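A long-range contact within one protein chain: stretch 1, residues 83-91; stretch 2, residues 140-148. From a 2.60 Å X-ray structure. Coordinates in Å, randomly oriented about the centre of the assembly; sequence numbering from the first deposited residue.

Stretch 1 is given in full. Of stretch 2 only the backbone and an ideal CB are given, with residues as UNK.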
# COMPACT_ATOMS: atom_id res chain seq x y z
N ASN A 83 -5.28 4.93 -16.95
CA ASN A 83 -4.22 4.77 -17.95
C ASN A 83 -3.66 6.06 -18.54
O ASN A 83 -3.52 6.19 -19.75
CB ASN A 83 -4.65 3.85 -19.10
CG ASN A 83 -3.46 3.32 -19.87
OD1 ASN A 83 -2.35 3.27 -19.34
ND2 ASN A 83 -3.67 2.90 -21.10
N LYS A 84 -3.34 7.01 -17.69
CA LYS A 84 -2.69 8.22 -18.14
C LYS A 84 -1.20 8.13 -17.86
O LYS A 84 -0.78 7.52 -16.88
CB LYS A 84 -3.27 9.43 -17.42
CG LYS A 84 -4.68 9.76 -17.85
CD LYS A 84 -4.70 10.66 -19.05
CE LYS A 84 -6.09 10.80 -19.62
NZ LYS A 84 -6.03 11.68 -20.82
N GLU A 85 -0.38 8.72 -18.72
CA GLU A 85 1.05 8.60 -18.54
C GLU A 85 1.50 9.26 -17.25
O GLU A 85 2.39 8.77 -16.59
CB GLU A 85 1.80 9.19 -19.71
CG GLU A 85 3.30 9.05 -19.57
CD GLU A 85 4.02 9.42 -20.81
OE1 GLU A 85 5.21 9.04 -20.95
OE2 GLU A 85 3.39 10.10 -21.66
N PHE A 86 0.91 10.39 -16.91
CA PHE A 86 1.31 11.12 -15.72
C PHE A 86 0.16 11.22 -14.72
O PHE A 86 -0.69 12.09 -14.83
CB PHE A 86 1.79 12.53 -16.08
CG PHE A 86 2.85 12.57 -17.15
CD1 PHE A 86 2.61 13.24 -18.35
CD2 PHE A 86 4.09 11.97 -16.95
CE1 PHE A 86 3.58 13.30 -19.34
CE2 PHE A 86 5.06 12.02 -17.92
CZ PHE A 86 4.81 12.69 -19.13
N SER A 87 0.14 10.34 -13.73
CA SER A 87 -0.91 10.36 -12.73
C SER A 87 -0.36 9.95 -11.38
O SER A 87 0.69 9.33 -11.28
CB SER A 87 -2.06 9.45 -13.14
OG SER A 87 -1.66 8.11 -13.02
N VAL A 88 -1.10 10.31 -10.34
CA VAL A 88 -0.78 9.87 -9.01
C VAL A 88 -2.09 9.65 -8.30
O VAL A 88 -3.16 10.02 -8.83
CB VAL A 88 0.07 10.91 -8.25
CG1 VAL A 88 1.31 11.27 -9.03
CG2 VAL A 88 -0.74 12.15 -7.91
N ILE A 89 -2.03 9.02 -7.13
CA ILE A 89 -3.24 8.97 -6.30
C ILE A 89 -3.16 9.94 -5.15
O ILE A 89 -2.08 10.17 -4.63
CB ILE A 89 -3.60 7.56 -5.86
CG1 ILE A 89 -2.72 7.08 -4.71
CG2 ILE A 89 -3.54 6.62 -7.05
CD1 ILE A 89 -3.07 5.68 -4.21
N ILE A 90 -4.29 10.55 -4.79
CA ILE A 90 -4.25 11.64 -3.82
C ILE A 90 -5.06 11.36 -2.59
O ILE A 90 -5.00 12.10 -1.62
CB ILE A 90 -4.78 12.92 -4.39
CG1 ILE A 90 -6.17 12.69 -4.97
CG2 ILE A 90 -3.81 13.45 -5.40
CD1 ILE A 90 -6.93 13.95 -5.13
N GLY A 91 -5.83 10.28 -2.64
CA GLY A 91 -6.67 9.91 -1.51
C GLY A 91 -7.23 8.52 -1.68
O GLY A 91 -7.39 8.05 -2.81
N UNK A 140 -8.73 7.88 -5.36
CA UNK A 140 -8.82 9.09 -6.15
C UNK A 140 -7.53 9.29 -6.94
O UNK A 140 -6.48 9.46 -6.37
CB UNK A 140 -9.10 10.30 -5.26
N UNK A 141 -7.64 9.24 -8.27
CA UNK A 141 -6.51 9.40 -9.18
C UNK A 141 -6.56 10.78 -9.82
O UNK A 141 -7.59 11.21 -10.25
CB UNK A 141 -6.51 8.31 -10.25
N UNK A 142 -5.43 11.48 -9.88
CA UNK A 142 -5.36 12.74 -10.60
C UNK A 142 -4.26 12.65 -11.65
O UNK A 142 -3.21 12.03 -11.40
CB UNK A 142 -5.11 13.91 -9.64
N UNK A 143 -4.49 13.27 -12.81
CA UNK A 143 -3.47 13.24 -13.86
C UNK A 143 -3.03 14.62 -14.29
O UNK A 143 -3.70 15.64 -14.04
CB UNK A 143 -3.99 12.47 -15.08
N UNK A 144 -1.87 14.69 -14.90
CA UNK A 144 -1.42 15.96 -15.41
C UNK A 144 -0.96 15.78 -16.84
O UNK A 144 -0.77 14.64 -17.31
CB UNK A 144 -0.30 16.54 -14.54
N UNK A 145 -0.82 16.88 -17.57
CA UNK A 145 -0.40 16.81 -18.97
C UNK A 145 1.11 16.62 -19.01
O UNK A 145 1.64 16.08 -19.97
CB UNK A 145 -0.81 18.07 -19.74
N UNK A 146 1.79 17.04 -17.93
CA UNK A 146 3.23 16.79 -17.78
C UNK A 146 3.58 16.08 -16.48
O UNK A 146 2.78 16.02 -15.56
CB UNK A 146 4.00 18.11 -17.85
N UNK A 147 4.79 15.52 -16.40
CA UNK A 147 5.18 14.79 -15.21
C UNK A 147 5.17 15.70 -14.01
O UNK A 147 5.66 16.83 -14.09
CB UNK A 147 6.56 14.16 -15.39
N UNK A 148 4.66 15.21 -12.89
CA UNK A 148 4.46 16.07 -11.72
C UNK A 148 5.70 16.84 -11.23
O UNK A 148 5.56 17.96 -10.77
CB UNK A 148 3.94 15.21 -10.57

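Strand 140-143 runs antiparallel to strand 87-91, and backbone hydrogen bonds set the register. They say little about side chains, since any residue but proline can give an N-H.

Position 140 has an N-H pointing at Gly91 O and a carbonyl accepting from Ile90 N, both at 2.9 Å. Its ideal CB lies 3.8 Å from Ile90 CG1 and on the side where Gly91 has no side chain. Room is left for a long chain, polar or apolar. The residue is Gln140. Its CB packs on Ile90 CG1, and a CB modelled on Gly91 would fall 2.8 Å from Gln140 OE1, so the glycine leaves space for the amide.

Position 141 turns to the same face as Ser87 and Ile89. The ideal CB is 4.7 Å from Ile89 CG2 and 5.4 Å from Ser87 CB. A beta-branched or other medium apolar residue would suit. It is Val141: CG2 lies 4.3 Å from Ile89 CG2, and CG1 lies 3.9 Å from Ser87 CB.

Position 142 pairs with Val88. Its N bonds Val88 O and its O accepts from Val88 N, each at 2.9 Å. The CB points to the face of Val88, 4.5 Å from Ile90 CG2. Valine, isoleucine or threonine would fit. The residue is Val142, and its CG2 meets Ile90 CD1 at 3.7 Å.

Position 143 sits opposite Ser87, with CA atoms 4.0 Å apart. Its ideal CB is crowded: 3.3 Å from Phe86 O, 3.9 Å from Lys84 CB and 4.1 Å from Ser87 CB. A small residue such as alanine, serine or cysteine is favoured. It is Ser143, whose OG lies 3.8 Å from Lys84 CG.

Position 144 gives its N-H to Phe86 O at 2.9 Å. Its CB points sideways, so many residues would do. It is Thr144. OG1 lies 3.8 Å from Phe86 CB and donates to the carbonyl O of position 146 at 2.5 Å.

Positions 145 and 146 point away, and polar residues are natural. They are Asp145 and Glu146. Here the backbone makes the contact: Asp145 O is 3.4 Å from Phe86 CD1, and Glu146 C lies over one ring face.

Position 147 has its CA over that same face, and its ideal CB is 3.6 Å from Phe86 CE2. An aromatic or aliphatic residue could pack there. It is His147, its ring plane at 85° to that of Phe86.

Position 148 points sideways, its ideal CB 5.0 Å from Val88 CG1. Polar or apolar residues would do. It is Ile148, which touches stretch 1 little.

Stretch 2, residues 140-148: QVVSTDEHI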
# COMPACT_ATOMS: atom_id res chain seq x y z
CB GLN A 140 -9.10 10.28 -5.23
CG GLN A 140 -10.48 10.30 -4.59
CD GLN A 140 -10.71 11.58 -3.77
OE1 GLN A 140 -9.87 11.95 -2.93
NE2 GLN A 140 -11.84 12.27 -4.03
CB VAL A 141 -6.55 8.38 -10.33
CG1 VAL A 141 -5.28 8.49 -11.16
CG2 VAL A 141 -6.75 6.94 -9.83
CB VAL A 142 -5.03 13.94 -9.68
CG1 VAL A 142 -4.75 15.14 -10.51
CG2 VAL A 142 -6.18 14.24 -8.72
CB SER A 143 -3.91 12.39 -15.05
OG SER A 143 -5.14 12.84 -15.59
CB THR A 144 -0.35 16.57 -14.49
OG1 THR A 144 0.67 15.60 -14.22
CG2 THR A 144 -0.97 16.99 -13.16
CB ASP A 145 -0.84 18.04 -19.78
CG ASP A 145 -2.32 18.38 -19.60
OD1 ASP A 145 -2.73 18.62 -18.44
OD2 ASP A 145 -3.08 18.42 -20.60
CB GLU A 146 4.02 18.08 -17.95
CG GLU A 146 4.07 18.54 -19.40
CD GLU A 146 4.34 20.03 -19.58
OE1 GLU A 146 5.10 20.64 -18.78
OE2 GLU A 146 3.78 20.60 -20.54
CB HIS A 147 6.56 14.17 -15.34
CG HIS A 147 6.88 13.24 -14.23
ND1 HIS A 147 7.35 13.67 -13.01
CD2 HIS A 147 6.71 11.90 -14.11
CE1 HIS A 147 7.48 12.64 -12.20
NE2 HIS A 147 7.11 11.55 -12.85
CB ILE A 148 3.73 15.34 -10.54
CG1 ILE A 148 3.22 16.35 -9.51
CG2 ILE A 148 4.60 14.27 -9.90
CD1 ILE A 148 2.00 15.87 -8.73
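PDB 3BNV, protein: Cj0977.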